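Local coordinates for protein calcium dodecin (Mycobacterium tuberculosis, PDB 3ONR) that binds calcium ions between the subunits of a hollow, spherical dodecamer and may also sequester other small ligands, at residues T16-A21 and I54-K59; I8-T13 and A23-R28. The protein carries 2 engineered substitutions. All coordinates share one frame; numbering follows the deposited sequence.

Contact 1: residues T16-A21 and I54-K59; sequences TSWEQA and ITYRIK. With CA (calcium ion), chain M.
W18 and Y56 meet as an edge-to-face aromatic pair. The edge of the Y56 ring points at one face of the indole. The two planes stand at 79°, and the six-membered rings have centroids 5.1 Å apart. Y56 CD2 sits above the indole, displaced toward its rim, 3.7 Å from W18 CE2. Y56 CB adds a CH-pi contact 3.8 Å from the centroid of the five-membered ring of W18. Y56 CG stands beside the backbone N, anti to the carbonyl carbon (chi1 -60°), with the ring edge against the W18 face. At the other end of the tyrosine ring, Y56 CE1 comes 3.5 Å from T16 O. I54 CG2 lies over one face of the same ring.

Apolar contacts continue along the helix. A21 CB touches I58 CG2, and I58 CB lies near W18 CD1.

This is the dodecin fold: one helix packed on a three-stranded antiparallel sheet. Residues 16-21 form the start of the helix, and 54-59 lie on the middle strand. S17 is the N-cap. S17 OG accepts a capping hydrogen bond from Q20 N at 2.9 Å.

The polar edge of the indole is held from strand 38-48, where D45 O accepts the hydrogen bond from W18 NE1. D45 OD2 also forms a salt bridge with R57 NE.

E19 faces away from the strand and binds calcium. Both carboxylate oxygens reach the ion, E19 OE1 at 2.4 Å and E19 OE2 at 2.6 Å. Two waters also bind, and E19 of two neighbouring subunits shares the metal. E19 OE2 accepts a hydrogen bond from W18 N of one neighbouring subunit, and W18 N here donates in the same way to E19 OE2 of another.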
# COMPACT_ATOMS: atom_id res chain seq x y z
N THR A 16 8.97 24.38 14.53
CA THR A 16 10.35 24.37 14.10
C THR A 16 10.67 23.33 13.02
O THR A 16 11.12 23.67 11.90
CB THR A 16 11.24 24.11 15.32
OG1 THR A 16 10.92 25.09 16.32
CG2 THR A 16 12.75 24.21 14.99
N SER A 17 10.47 22.06 13.35
CA SER A 17 10.91 20.96 12.53
C SER A 17 10.10 19.72 12.82
O SER A 17 9.54 19.57 13.92
CB SER A 17 12.39 20.59 12.77
OG SER A 17 12.64 20.19 14.12
N TRP A 18 10.11 18.78 11.88
CA TRP A 18 9.48 17.45 12.16
C TRP A 18 10.31 16.73 13.24
O TRP A 18 9.76 15.96 14.05
CB TRP A 18 9.40 16.62 10.87
CG TRP A 18 8.22 17.05 10.03
CD1 TRP A 18 6.90 17.04 10.40
CD2 TRP A 18 8.25 17.53 8.70
NE1 TRP A 18 6.09 17.50 9.38
CE2 TRP A 18 6.91 17.83 8.33
CE3 TRP A 18 9.30 17.81 7.78
CZ2 TRP A 18 6.57 18.38 7.10
CZ3 TRP A 18 8.93 18.36 6.52
CH2 TRP A 18 7.57 18.58 6.20
N GLU A 19 11.65 16.91 13.24
CA GLU A 19 12.50 16.29 14.35
C GLU A 19 12.06 16.76 15.73
O GLU A 19 11.98 15.96 16.69
CB GLU A 19 13.97 16.70 14.17
CG GLU A 19 14.68 15.87 13.05
CD GLU A 19 14.48 16.47 11.65
OE1 GLU A 19 13.75 17.48 11.53
OE2 GLU A 19 15.12 15.97 10.67
N GLN A 20 11.80 18.07 15.86
CA GLN A 20 11.37 18.64 17.15
C GLN A 20 9.95 18.15 17.54
O GLN A 20 9.68 17.82 18.69
CB GLN A 20 11.37 20.17 17.10
CG GLN A 20 11.05 20.73 18.55
CD GLN A 20 10.82 22.18 18.50
OE1 GLN A 20 9.67 22.65 18.40
NE2 GLN A 20 11.90 22.95 18.58
N ALA A 21 9.05 18.15 16.57
CA ALA A 21 7.70 17.61 16.76
C ALA A 21 7.83 16.15 17.24
O ALA A 21 7.21 15.75 18.26
CB ALA A 21 6.91 17.70 15.46
N ILE A 54 3.19 28.00 9.90
CA ILE A 54 3.30 26.56 9.75
C ILE A 54 3.56 25.83 11.07
O ILE A 54 4.39 26.26 11.91
CB ILE A 54 4.44 26.28 8.75
CG1 ILE A 54 4.04 26.85 7.39
CG2 ILE A 54 4.72 24.80 8.57
CD1 ILE A 54 5.15 26.80 6.37
N THR A 55 2.83 24.75 11.26
CA THR A 55 3.12 23.88 12.36
C THR A 55 3.48 22.59 11.65
O THR A 55 2.66 22.10 10.88
CB THR A 55 1.87 23.70 13.26
OG1 THR A 55 1.55 24.95 13.85
CG2 THR A 55 2.13 22.68 14.35
N TYR A 56 4.65 22.04 11.94
CA TYR A 56 5.02 20.70 11.41
C TYR A 56 4.44 19.62 12.31
O TYR A 56 4.53 19.71 13.56
CB TYR A 56 6.54 20.56 11.38
CG TYR A 56 7.12 21.62 10.50
CD1 TYR A 56 7.53 22.86 11.03
CD2 TYR A 56 7.23 21.39 9.11
CE1 TYR A 56 8.05 23.90 10.19
CE2 TYR A 56 7.77 22.43 8.27
CZ TYR A 56 8.15 23.65 8.84
OH TYR A 56 8.61 24.67 8.00
N ARG A 57 3.80 18.62 11.73
CA ARG A 57 3.14 17.61 12.57
C ARG A 57 3.60 16.21 12.12
O ARG A 57 3.83 15.96 10.93
CB ARG A 57 1.61 17.68 12.42
CG ARG A 57 1.02 19.11 12.69
CD ARG A 57 -0.51 19.09 12.87
NE ARG A 57 -1.19 18.66 11.64
CZ ARG A 57 -2.49 18.79 11.41
NH1 ARG A 57 -3.29 19.37 12.33
NH2 ARG A 57 -3.00 18.31 10.25
N ILE A 58 3.83 15.30 13.08
CA ILE A 58 4.39 13.98 12.70
C ILE A 58 3.74 12.88 13.55
O ILE A 58 3.62 13.07 14.75
CB ILE A 58 5.92 13.96 12.78
CG1 ILE A 58 6.50 12.62 12.29
CG2 ILE A 58 6.40 14.20 14.26
CD1 ILE A 58 8.03 12.77 11.99
N LYS A 59 3.24 11.83 12.87
CA LYS A 59 2.53 10.71 13.54
C LYS A 59 3.61 9.64 13.68
O LYS A 59 4.26 9.24 12.65
CB LYS A 59 1.36 10.21 12.65
CG LYS A 59 0.64 9.03 13.32
CD LYS A 59 -0.78 8.91 12.80
CE LYS A 59 -0.83 8.42 11.40
NZ LYS A 59 -2.30 8.14 11.04
CA CA M . 14.23 17.97 9.21
O HOH W 1 15.66 19.60 10.17
O HOH W 2 12.78 16.30 8.44

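Contact 2: residues I8-T13 and A23-R28; sequences IDIIGT and AEAVQR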
# COMPACT_ATOMS: atom_id res chain seq x y z
N ILE A 8 0.69 2.17 20.19
CA ILE A 8 -0.21 3.26 19.82
C ILE A 8 0.46 4.24 18.87
O ILE A 8 1.69 4.20 18.69
CB ILE A 8 -0.58 4.03 21.08
CG1 ILE A 8 0.70 4.54 21.70
CG2 ILE A 8 -1.32 3.16 22.04
CD1 ILE A 8 0.44 5.68 22.63
N ASP A 9 -0.37 5.09 18.29
CA ASP A 9 0.06 6.12 17.36
C ASP A 9 -0.12 7.50 18.08
O ASP A 9 -1.12 7.70 18.77
CB ASP A 9 -0.84 6.06 16.18
CG ASP A 9 -0.34 5.04 15.08
OD1 ASP A 9 0.67 4.33 15.30
OD2 ASP A 9 -0.99 4.99 14.02
N ILE A 10 0.95 8.33 18.09
CA ILE A 10 0.86 9.66 18.70
C ILE A 10 1.34 10.68 17.67
O ILE A 10 2.13 10.32 16.76
CB ILE A 10 1.78 9.78 19.94
CG1 ILE A 10 3.20 9.28 19.58
CG2 ILE A 10 1.25 8.91 21.06
CD1 ILE A 10 4.16 9.54 20.69
N ILE A 11 0.90 11.93 17.84
CA ILE A 11 1.31 13.01 16.90
C ILE A 11 2.00 14.07 17.70
O ILE A 11 1.40 14.57 18.69
CB ILE A 11 0.05 13.57 16.14
CG1 ILE A 11 -0.45 12.48 15.16
CG2 ILE A 11 0.46 14.91 15.42
CD1 ILE A 11 -1.82 12.91 14.50
N GLY A 12 3.26 14.40 17.30
CA GLY A 12 3.90 15.56 17.90
C GLY A 12 3.76 16.76 16.94
O GLY A 12 3.54 16.58 15.71
N THR A 13 3.83 17.96 17.49
CA THR A 13 3.71 19.14 16.57
C THR A 13 4.81 20.15 16.97
O THR A 13 5.23 20.18 18.12
CB THR A 13 2.32 19.84 16.68
OG1 THR A 13 2.22 20.58 17.94
CG2 THR A 13 1.15 18.86 16.61
N ALA A 23 10.53 14.61 18.68
CA ALA A 23 11.16 14.52 20.01
C ALA A 23 10.17 14.88 21.09
O ALA A 23 10.19 14.27 22.18
CB ALA A 23 12.40 15.39 20.12
N GLU A 24 9.27 15.83 20.80
CA GLU A 24 8.24 16.25 21.80
C GLU A 24 7.31 15.07 22.08
O GLU A 24 7.01 14.83 23.25
CB GLU A 24 7.39 17.41 21.27
CG GLU A 24 8.15 18.74 21.08
CD GLU A 24 8.49 19.46 22.31
OE1 GLU A 24 9.06 20.56 22.18
OE2 GLU A 24 8.16 18.96 23.42
N ALA A 25 6.84 14.43 21.01
CA ALA A 25 5.97 13.22 21.11
C ALA A 25 6.68 12.12 21.91
O ALA A 25 6.12 11.58 22.86
CB ALA A 25 5.56 12.69 19.76
N VAL A 26 7.91 11.79 21.50
CA VAL A 26 8.67 10.77 22.30
C VAL A 26 8.88 11.13 23.75
O VAL A 26 8.64 10.29 24.63
CB VAL A 26 10.05 10.46 21.67
CG1 VAL A 26 10.90 9.63 22.62
CG2 VAL A 26 9.86 9.82 20.26
N GLN A 27 9.26 12.36 24.05
CA GLN A 27 9.44 12.74 25.48
C GLN A 27 8.16 12.63 26.33
O GLN A 27 8.18 12.09 27.47
CB GLN A 27 10.05 14.11 25.55
CG GLN A 27 11.60 14.07 25.29
CD GLN A 27 12.32 12.81 25.89
OE1 GLN A 27 12.27 12.54 27.11
NE2 GLN A 27 12.98 12.03 25.00
N ARG A 28 7.05 13.10 25.74
CA ARG A 28 5.71 12.94 26.34
C ARG A 28 5.40 11.41 26.59
O ARG A 28 5.01 11.01 27.70
CB ARG A 28 4.60 13.59 25.45
CG ARG A 28 3.15 13.32 25.99
CD ARG A 28 2.97 13.86 27.46
NE ARG A 28 1.70 13.42 28.12
CZ ARG A 28 1.42 12.21 28.65
NH1 ARG A 28 2.28 11.20 28.61
NH2 ARG A 28 0.25 12.01 29.27
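I10 reaches from the strand to A25 on the helix, and its longer branch makes the contact. I10 CB is directed toward the helix. I10 CG1 stands between the backbone N and the carbonyl carbon (chi1 49°) and comes 4.2 Å from A25 CB. The chain then extends to CD1 (chi2 173°). CD1 is the tip, and it does most of the touching. I10 CD1 lies 3.6 Å from A25 CB and equally close to A25 O, so it meets both the methyl and the carbonyl of one helix residue. V26 N is a more distant neighbour of I10 CD1, at 4.4 Å.

Here the first strand of the dodecin fold packs against the single helix that lies on the sheet. The segments' axes come within 6.8 Å and make an angle of 128° between their N-to-C directions. The nearest CA atoms are those of G12 and A25, 4.5 Å apart. G12 has no side chain, and A25 CB sits 3.8 Å from G12 N. A25 also packs on L60 of the middle strand.

Toward the end of the strand the contact thins out. E24 CG is 4.4 Å from T13 O, and the carboxylate leads away from the strand. On the strand's outer edge, D9, I10 and I11 pair with an antiparallel strand of a neighbouring subunit, which carries the sheet across the interface. R28 NH1 hydrogen-bonds to S32 OG in its own chain, and R28 NH2 to the backbone O of R67 and Q70 of that neighbouring subunit.

From the N terminus the chain first runs through strand 4-14, then turns into helix 18-32. Contact 2 closes this short loop by bringing 23-28 back onto 8-13. The chain goes on through strand 38-48 and returns along strand 54-65. Contact 1 closes that longer loop, joining 54-59 to the helix start at 16-21. The segments alternate along the chain, so the two loops cross. Both contacts use the same helix, at its start and further along. They meet where I58 O and G12 N form a probable hydrogen bond between adjacent strands, with A21 CB packed against G12 O.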